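Local coordinates for DUF1893 domain-containing protein (Thermotoga maritima, PDB 1VK9), which is of unknown function but has a cytidine deaminase-like fold, binds zinc ions and is found ADP-ribosylated, at residues P95-M100 / F107-K112; V66-V71 / S77-M82; S46-V51 / G72-S77. All coordinates share one frame; numbering follows the deposited sequence.

From the N terminus, residues 46-51 open contact 3 at the start of helix 49-57. Residues 66-71, on strands 65-68 and 70-71, then open contact 2 before contact 3 has closed. Residues 72-77 close contact 3, and 77-82 close contact 2, so these two loops cross. They share Ser-77 and both use helix 73-82, which packs against helix 49-57 in one and the central sheet in the other. Contact 1 follows in series and closes a short loop, from helix 94-102 to strands 107-109 and 111-113. Contacts 1 and 2 both reach the same sheet. Ala-96 joins the regions by packing against Val-71 and Ala-76, with helix 94-102 beside helix 73-82.

Contact 1 of 3, residues P95-M100 / F107-K112; sequences PALKLM and FSYDEK. With ZN (zinc ion), chain E.
Phe-107 lies against two helix side chains, Met-100 and Leu-97. The methyl CE of Met-100, a selenomethionine here, sits 3.4 Å from Phe-107 CG, at the root of the ring. Met-100 CB meets the CD1-CE1 side of the same ring. SE is 5.1 Å from the ring centroid and 30° off its normal, an oblique Met-aromatic contact. Bends at chi2 and at chi3 (-81°) carry CE back to that root. Leu-97 takes the far end of the ring, with its CG 3.9 Å from Phe-107 CZ. These two side chains cross at about a right angle. The CD1 branch of Leu-97 goes instead to Tyr-109, 3.6 Å from CE1. The aliphatic part of Lys-112 flanks that branch more loosely. The contact joins the helix and second strand of a beta-alpha-beta unit that begins with strand 86-93. The short helix and strand axes run at 156°, not far from antiparallel. Putting an alanine in place of Phe-107 removes the ring, and Met-100 CE and Leu-97 CG would probably face a gap between helix and strand. Farther out, Met-100 also packs on Ile-87 and Ile-92, and Tyr-109 on Ile-92. Ser-108 points away from the helix, and its OG hydrogen-bonds His-86 and His-88. Just beyond, Asp-110 OD2 binds zinc together with His-88 and a water.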
loop_
_atom_site.group_PDB
_atom_site.type_symbol
_atom_site.label_atom_id
_atom_site.label_comp_id
_atom_site.label_asym_id
_atom_site.label_seq_id
_atom_site.Cartn_x
_atom_site.Cartn_y
_atom_site.Cartn_z
ATOM N N PRO A 95 4.343 -3.162 11.861
ATOM C CA PRO A 95 3.335 -4.163 11.534
ATOM C C PRO A 95 3.220 -4.378 10.039
ATOM O O PRO A 95 3.186 -5.530 9.612
ATOM C CB PRO A 95 2.056 -3.556 12.099
ATOM C CG PRO A 95 2.513 -2.740 13.267
ATOM C CD PRO A 95 3.777 -2.120 12.744
ATOM N N ALA A 96 3.201 -3.300 9.259
ATOM C CA ALA A 96 3.096 -3.415 7.812
ATOM C C ALA A 96 4.309 -4.144 7.247
ATOM O O ALA A 96 4.158 -5.109 6.497
ATOM C CB ALA A 96 2.896 -2.048 7.154
ATOM N N LEU A 97 5.500 -3.736 7.644
ATOM C CA LEU A 97 6.711 -4.368 7.140
ATOM C C LEU A 97 6.692 -5.873 7.422
ATOM O O LEU A 97 7.035 -6.684 6.559
ATOM C CB LEU A 97 7.953 -3.688 7.751
ATOM C CG LEU A 97 9.385 -4.155 7.450
ATOM C CD1 LEU A 97 10.338 -3.014 7.736
ATOM C CD2 LEU A 97 9.793 -5.360 8.308
ATOM N N LYS A 98 6.280 -6.240 8.632
ATOM C CA LYS A 98 6.291 -7.633 9.078
ATOM C C LYS A 98 5.365 -8.442 8.188
ATOM O O LYS A 98 5.687 -9.577 7.808
ATOM C CB LYS A 98 5.779 -7.719 10.511
ATOM C CG LYS A 98 6.775 -8.151 11.513
ATOM C CD LYS A 98 7.237 -6.995 12.369
ATOM C CE LYS A 98 7.172 -7.345 13.845
ATOM N NZ LYS A 98 5.753 -7.623 14.228
ATOM N N LEU A 99 4.224 -7.826 7.851
ATOM C CA LEU A 99 3.163 -8.461 7.081
ATOM C C LEU A 99 3.607 -8.720 5.661
ATOM O O LEU A 99 3.434 -9.828 5.141
ATOM C CB LEU A 99 1.895 -7.611 7.075
ATOM C CG LEU A 99 0.627 -8.248 6.500
ATOM C CD1 LEU A 99 0.194 -9.485 7.272
ATOM C CD2 LEU A 99 -0.467 -7.207 6.547
HETATM N N MSE A 100 4.187 -7.700 5.042
HETATM C CA MSE A 100 4.629 -7.817 3.666
HETATM C C MSE A 100 5.748 -8.814 3.501
HETATM O O MSE A 100 5.790 -9.491 2.479
HETATM C CB MSE A 100 5.031 -6.456 3.137
HETATM C CG MSE A 100 3.940 -5.480 3.400
HETATM SE SE MSE A 100 3.561 -4.312 1.946
HETATM C CE MSE A 100 4.979 -3.044 2.238
ATOM N N PHE A 107 8.905 -4.738 -1.691
ATOM C CA PHE A 107 8.611 -3.392 -1.213
ATOM C C PHE A 107 9.897 -2.689 -0.764
ATOM O O PHE A 107 10.892 -3.339 -0.526
ATOM C CB PHE A 107 7.556 -3.433 -0.092
ATOM C CG PHE A 107 8.088 -3.959 1.213
ATOM C CD1 PHE A 107 8.115 -5.334 1.460
ATOM C CD2 PHE A 107 8.588 -3.081 2.183
ATOM C CE1 PHE A 107 8.633 -5.839 2.660
ATOM C CE2 PHE A 107 9.107 -3.571 3.377
ATOM C CZ PHE A 107 9.129 -4.962 3.626
ATOM N N SER A 108 9.866 -1.366 -0.679
ATOM C CA SER A 108 11.010 -0.603 -0.217
ATOM C C SER A 108 10.459 0.553 0.586
ATOM O O SER A 108 9.275 0.866 0.448
ATOM C CB SER A 108 11.860 -0.111 -1.398
ATOM O OG SER A 108 11.070 0.629 -2.308
ATOM N N TYR A 109 11.297 1.172 1.426
ATOM C CA TYR A 109 10.833 2.250 2.295
ATOM C C TYR A 109 11.909 3.288 2.600
ATOM O O TYR A 109 13.090 3.010 2.476
ATOM C CB TYR A 109 10.223 1.701 3.593
ATOM C CG TYR A 109 11.143 0.834 4.450
ATOM C CD1 TYR A 109 11.207 -0.555 4.227
ATOM C CD2 TYR A 109 11.926 1.386 5.487
ATOM C CE1 TYR A 109 12.033 -1.375 4.969
ATOM C CE2 TYR A 109 12.758 0.564 6.255
ATOM C CZ TYR A 109 12.793 -0.824 5.981
ATOM O OH TYR A 109 13.565 -1.698 6.701
ATOM N N ASP A 110 11.507 4.498 2.972
ATOM C CA ASP A 110 12.488 5.523 3.312
ATOM C C ASP A 110 12.721 5.555 4.823
ATOM O O ASP A 110 13.853 5.668 5.260
ATOM C CB ASP A 110 12.093 6.888 2.738
ATOM C CG ASP A 110 11.946 6.851 1.216
ATOM O OD1 ASP A 110 12.794 6.190 0.563
ATOM O OD2 ASP A 110 11.005 7.414 0.572
ATOM N N GLU A 111 11.656 5.421 5.611
ATOM C CA GLU A 111 11.717 5.462 7.069
ATOM C C GLU A 111 10.830 4.339 7.584
ATOM O O GLU A 111 9.815 4.027 6.964
ATOM C CB GLU A 111 11.232 6.825 7.618
ATOM C CG GLU A 111 11.403 6.924 9.134
ATOM C CD GLU A 111 10.863 8.199 9.811
ATOM O OE1 GLU A 111 10.494 9.144 9.093
ATOM O OE2 GLU A 111 10.834 8.259 11.090
ATOM N N LYS A 112 11.216 3.730 8.706
ATOM C CA LYS A 112 10.414 2.684 9.367
ATOM C C LYS A 112 9.996 3.268 10.705
ATOM O O LYS A 112 10.758 4.005 11.293
ATOM C CB LYS A 112 11.287 1.447 9.523
ATOM C CG LYS A 112 10.794 0.264 10.308
ATOM C CD LYS A 112 12.055 -0.571 10.641
ATOM C CE LYS A 112 11.803 -1.681 11.656
ATOM N NZ LYS A 112 12.672 -2.873 11.365
HETATM ZN ZN ZN E . 10.905 7.356 -1.274
HETATM O O HOH W 1 9.089 8.621 -1.265
#

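Contact 2 of 3, residues V66-V71 / S77-M82; sequences VIDKMV and SFLLKM
Val-66 and Leu-79 are the nearest CA pair, 8.2 Å apart across the strand and helix, and the chain turns a corner at Lys-69 beyond the contact. Leu-79 carries the helix side. Its CG is anti to its carbonyl carbon (chi1 -65°), and both methyls meet the strand. CD2 lies 3.8 Å from Val-66 CG1, and Val-66 CG2 is somewhat farther from it. The two side chains cross at a slant. The other methyl, CD1, touches Val-66 CG1 more loosely and also approaches Asp-68, where OD2 is 4.2 Å away. CD1 therefore lies beside OD2 of the buried Asp-68 side chain, with no polar bond to it. Val-51 and Ala-75 also come close to OD2, so apolar groups of three residues lie near this oxygen. Asp-68 OD1 is modelled in a covalent link to an unidentified ligand, which is consistent with the reported ADP-ribosylation of this protein. No hydrogen bond crosses between the segments. Near the centre of the molecule, the contact packs the helix of a beta-alpha-beta unit onto the central sheet. Strand 65-68 runs parallel to strand 86-93 and antiparallel to strand 32-35. Val-66 and Asp-68 point toward helix 73-82, while Ile-67 points away and packs on Ala-21, Leu-22 and Phe-25 of helix 15-27. The sheet thus has helices on both faces, and Phe-78 extends the helical layer through an edge-to-face contact with Phe-55 of helix 49-57.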
loop_
_atom_site.group_PDB
_atom_site.type_symbol
_atom_site.label_atom_id
_atom_site.label_comp_id
_atom_site.label_asym_id
_atom_site.label_seq_id
_atom_site.Cartn_x
_atom_site.Cartn_y
_atom_site.Cartn_z
ATOM N N VAL A 66 3.097 0.695 -6.781
ATOM C CA VAL A 66 2.371 1.646 -5.946
ATOM C C VAL A 66 3.333 2.423 -5.066
ATOM O O VAL A 66 4.199 1.834 -4.438
ATOM C CB VAL A 66 1.354 0.928 -5.038
ATOM C CG1 VAL A 66 0.751 1.897 -4.009
ATOM C CG2 VAL A 66 0.282 0.235 -5.879
ATOM N N ILE A 67 3.178 3.743 -5.030
ATOM C CA ILE A 67 3.866 4.583 -4.045
ATOM C C ILE A 67 2.874 5.123 -3.022
ATOM O O ILE A 67 1.802 5.599 -3.368
ATOM C CB ILE A 67 4.643 5.746 -4.720
ATOM C CG1 ILE A 67 5.645 5.199 -5.741
ATOM C CG2 ILE A 67 5.354 6.610 -3.645
ATOM C CD1 ILE A 67 6.380 6.274 -6.495
ATOM N N ASP A 68 3.240 5.055 -1.759
ATOM C CA ASP A 68 2.358 5.483 -0.694
ATOM C C ASP A 68 3.155 6.243 0.376
ATOM O O ASP A 68 4.277 5.872 0.708
ATOM C CB ASP A 68 1.650 4.260 -0.105
ATOM C CG ASP A 68 0.422 4.626 0.695
ATOM O OD1 ASP A 68 0.181 5.835 0.907
ATOM O OD2 ASP A 68 -0.359 3.780 1.158
ATOM N N LYS A 69 2.566 7.318 0.893
ATOM C CA LYS A 69 3.203 8.217 1.864
ATOM C C LYS A 69 3.385 7.494 3.224
ATOM O O LYS A 69 4.421 7.614 3.889
ATOM C CB LYS A 69 2.298 9.439 2.046
ATOM C CG LYS A 69 2.938 10.803 2.019
ATOM C CD LYS A 69 1.829 11.841 2.271
ATOM C CE LYS A 69 2.247 13.249 1.933
ATOM N NZ LYS A 69 2.735 13.888 3.179
HETATM N N MSE A 70 2.370 6.735 3.623
HETATM C CA MSE A 70 2.313 6.186 4.954
HETATM C C MSE A 70 1.671 4.806 4.884
HETATM O O MSE A 70 0.465 4.691 4.661
HETATM C CB MSE A 70 1.486 7.129 5.838
HETATM C CG MSE A 70 1.319 6.684 7.298
HETATM SE SE MSE A 70 3.037 6.580 8.297
HETATM C CE MSE A 70 3.586 8.577 8.460
ATOM N N VAL A 71 2.469 3.755 5.050
ATOM C CA VAL A 71 1.930 2.413 4.907
ATOM C C VAL A 71 1.831 1.710 6.258
ATOM O O VAL A 71 2.849 1.309 6.855
ATOM C CB VAL A 71 2.697 1.592 3.849
ATOM C CG1 VAL A 71 2.197 0.160 3.794
ATOM C CG2 VAL A 71 2.494 2.198 2.497
ATOM N N SER A 77 -2.629 -4.430 3.861
ATOM C CA SER A 77 -3.611 -5.454 3.545
ATOM C C SER A 77 -4.277 -5.194 2.202
ATOM O O SER A 77 -4.371 -6.093 1.352
ATOM C CB SER A 77 -4.663 -5.560 4.647
ATOM O OG SER A 77 -4.081 -6.027 5.850
ATOM N N PHE A 78 -4.746 -3.967 2.001
ATOM C CA PHE A 78 -5.367 -3.618 0.727
ATOM C C PHE A 78 -4.370 -3.824 -0.419
ATOM O O PHE A 78 -4.664 -4.524 -1.401
ATOM C CB PHE A 78 -5.872 -2.187 0.757
ATOM C CG PHE A 78 -7.183 -2.028 1.460
ATOM C CD1 PHE A 78 -8.374 -2.309 0.810
ATOM C CD2 PHE A 78 -7.232 -1.594 2.764
ATOM C CE1 PHE A 78 -9.579 -2.170 1.459
ATOM C CE2 PHE A 78 -8.439 -1.445 3.411
ATOM C CZ PHE A 78 -9.610 -1.741 2.761
ATOM N N LEU A 79 -3.182 -3.251 -0.263
ATOM C CA LEU A 79 -2.174 -3.333 -1.290
ATOM C C LEU A 79 -1.766 -4.809 -1.554
ATOM O O LEU A 79 -1.619 -5.203 -2.717
ATOM C CB LEU A 79 -0.996 -2.415 -0.943
ATOM C CG LEU A 79 -1.292 -0.899 -0.921
ATOM C CD1 LEU A 79 -0.094 -0.080 -0.412
ATOM C CD2 LEU A 79 -1.758 -0.364 -2.280
ATOM N N LEU A 80 -1.635 -5.625 -0.501
ATOM C CA LEU A 80 -1.255 -7.034 -0.662
ATOM C C LEU A 80 -2.267 -7.769 -1.526
ATOM O O LEU A 80 -1.897 -8.545 -2.426
ATOM C CB LEU A 80 -1.144 -7.756 0.677
ATOM C CG LEU A 80 0.173 -7.628 1.448
ATOM C CD1 LEU A 80 0.150 -8.551 2.648
ATOM C CD2 LEU A 80 1.374 -7.934 0.599
ATOM N N LYS A 81 -3.547 -7.512 -1.271
ATOM C CA LYS A 81 -4.591 -8.173 -2.032
ATOM C C LYS A 81 -4.527 -7.788 -3.514
ATOM O O LYS A 81 -4.844 -8.606 -4.391
ATOM C CB LYS A 81 -5.975 -7.902 -1.437
ATOM C CG LYS A 81 -7.138 -8.482 -2.224
ATOM C CD LYS A 81 -7.095 -10.020 -2.254
ATOM C CE LYS A 81 -8.343 -10.675 -1.672
ATOM N NZ LYS A 81 -9.354 -10.597 -2.711
HETATM N N MSE A 82 -4.076 -6.569 -3.799
HETATM C CA MSE A 82 -4.118 -6.097 -5.177
HETATM C C MSE A 82 -2.946 -6.599 -5.999
HETATM O O MSE A 82 -2.941 -6.462 -7.220
HETATM C CB MSE A 82 -4.201 -4.589 -5.217
HETATM C CG MSE A 82 -5.574 -4.084 -4.886
HETATM SE SE MSE A 82 -5.665 -2.152 -5.034
HETATM C CE MSE A 82 -4.852 -1.728 -3.318
#

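Contact 3 of 3, residues S46-V51 / G72-S77; sequences SGLKPV and GKAAAS
Leu-48 packs both of its methyls against the first turn of helix 73-82. CD1 lies 3.7 Å from Ala-74 CB. CD2 lies 3.8 Å from Ala-75 N and 4.0 Å from Ala-75 CB. With CG anti to the carbonyl carbon (chi1 -69°), the fork reaches across both alanines. Val-51 adds a looser touch, its CG2 4.2 Å from Ala-75 CB. Here the beginning of helix 49-57 meets the beginning of helix 73-82, which Gly-72 precedes at the N-cap position. The CA atoms of Val-51 and Ala-75 come within 6.5 Å, a close approach that suits the small alanine. Inside the second helix, Ser-77 OG hydrogen-bonds Lys-73 O at 3.1 Å. The hydroxyl is tilted 32° from the carbonyl plane, and Ser-77 N reaches the same oxygen from the other face. Phe-127 and Val-144 extend the apolar surroundings of Leu-48. The loop side differs. Ser-46 and Gly-47 are exposed and make no contact with the helix; the positive phi of Gly-47 (72°) favours glycine. There Ser-46 OG and Gly-47 O hydrogen-bond an unidentified ligand, as do the backbone N atoms of Ala-74 and Ala-75. No hydrogen bond crosses between the segments, and methyl packing carries the contact, while the polar N-H groups at the helix start serve the ligand and would probably favour a negatively charged group.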
loop_
_atom_site.group_PDB
_atom_site.type_symbol
_atom_site.label_atom_id
_atom_site.label_comp_id
_atom_site.label_asym_id
_atom_site.label_seq_id
_atom_site.Cartn_x
_atom_site.Cartn_y
_atom_site.Cartn_z
ATOM N N SER A 46 -6.098 12.311 2.690
ATOM C CA SER A 46 -5.442 11.753 3.870
ATOM C C SER A 46 -6.083 10.447 4.346
ATOM O O SER A 46 -7.234 10.152 4.027
ATOM C CB SER A 46 -5.389 12.790 5.003
ATOM O OG SER A 46 -4.039 13.131 5.299
ATOM N N GLY A 47 -5.313 9.661 5.095
ATOM C CA GLY A 47 -5.786 8.418 5.692
ATOM C C GLY A 47 -5.997 7.320 4.685
ATOM O O GLY A 47 -5.302 7.261 3.677
ATOM N N LEU A 48 -6.963 6.455 4.950
ATOM C CA LEU A 48 -7.224 5.335 4.044
ATOM C C LEU A 48 -8.175 5.581 2.861
ATOM O O LEU A 48 -8.236 4.739 1.970
ATOM C CB LEU A 48 -7.696 4.117 4.822
ATOM C CG LEU A 48 -6.627 3.481 5.692
ATOM C CD1 LEU A 48 -7.318 2.665 6.778
ATOM C CD2 LEU A 48 -5.648 2.630 4.859
ATOM N N LYS A 49 -8.904 6.708 2.845
ATOM C CA LYS A 49 -9.874 6.995 1.776
ATOM C C LYS A 49 -9.331 6.664 0.361
ATOM O O LYS A 49 -10.007 5.962 -0.396
ATOM C CB LYS A 49 -10.427 8.432 1.866
ATOM C CG LYS A 49 -11.757 8.693 1.083
ATOM N N PRO A 50 -8.130 7.152 0.003
ATOM C CA PRO A 50 -7.512 6.831 -1.299
ATOM C C PRO A 50 -7.195 5.349 -1.558
ATOM O O PRO A 50 -7.477 4.848 -2.637
ATOM C CB PRO A 50 -6.216 7.658 -1.276
ATOM C CG PRO A 50 -5.953 7.892 0.147
ATOM C CD PRO A 50 -7.295 8.100 0.761
ATOM N N VAL A 51 -6.594 4.668 -0.589
ATOM C CA VAL A 51 -6.308 3.241 -0.719
ATOM C C VAL A 51 -7.594 2.469 -1.005
ATOM O O VAL A 51 -7.626 1.600 -1.887
ATOM C CB VAL A 51 -5.597 2.688 0.525
ATOM C CG1 VAL A 51 -5.363 1.216 0.383
ATOM C CG2 VAL A 51 -4.255 3.377 0.715
ATOM N N GLY A 72 0.599 1.590 6.747
ATOM C CA GLY A 72 0.333 0.846 7.965
ATOM C C GLY A 72 -0.211 -0.524 7.616
ATOM O O GLY A 72 -0.349 -0.857 6.436
ATOM N N LYS A 73 -0.534 -1.317 8.629
ATOM C CA LYS A 73 -1.123 -2.639 8.402
ATOM C C LYS A 73 -2.408 -2.594 7.555
ATOM O O LYS A 73 -2.627 -3.444 6.670
ATOM C CB LYS A 73 -1.416 -3.310 9.728
ATOM C CG LYS A 73 -1.169 -4.761 9.732
ATOM C CD LYS A 73 -1.546 -5.325 11.077
ATOM C CE LYS A 73 -1.693 -6.793 10.964
ATOM N NZ LYS A 73 -1.229 -7.436 12.172
ATOM N N ALA A 74 -3.257 -1.606 7.834
ATOM C CA ALA A 74 -4.490 -1.470 7.084
ATOM C C ALA A 74 -4.200 -1.334 5.580
ATOM O O ALA A 74 -4.682 -2.167 4.817
ATOM C CB ALA A 74 -5.299 -0.347 7.595
ATOM N N ALA A 75 -3.375 -0.356 5.165
ATOM C CA ALA A 75 -3.004 -0.164 3.750
ATOM C C ALA A 75 -2.242 -1.349 3.181
ATOM O O ALA A 75 -2.458 -1.745 2.028
ATOM C CB ALA A 75 -2.198 1.097 3.563
ATOM N N ALA A 76 -1.338 -1.919 3.977
ATOM C CA ALA A 76 -0.596 -3.101 3.534
ATOM C C ALA A 76 -1.566 -4.210 3.089
ATOM O O ALA A 76 -1.368 -4.820 2.043
ATOM C CB ALA A 76 0.326 -3.595 4.618
ATOM N N SER A 77 -2.629 -4.430 3.861
ATOM C CA SER A 77 -3.611 -5.454 3.545
ATOM C C SER A 77 -4.277 -5.194 2.202
ATOM O O SER A 77 -4.371 -6.093 1.352
ATOM C CB SER A 77 -4.663 -5.560 4.647
ATOM O OG SER A 77 -4.081 -6.027 5.850
#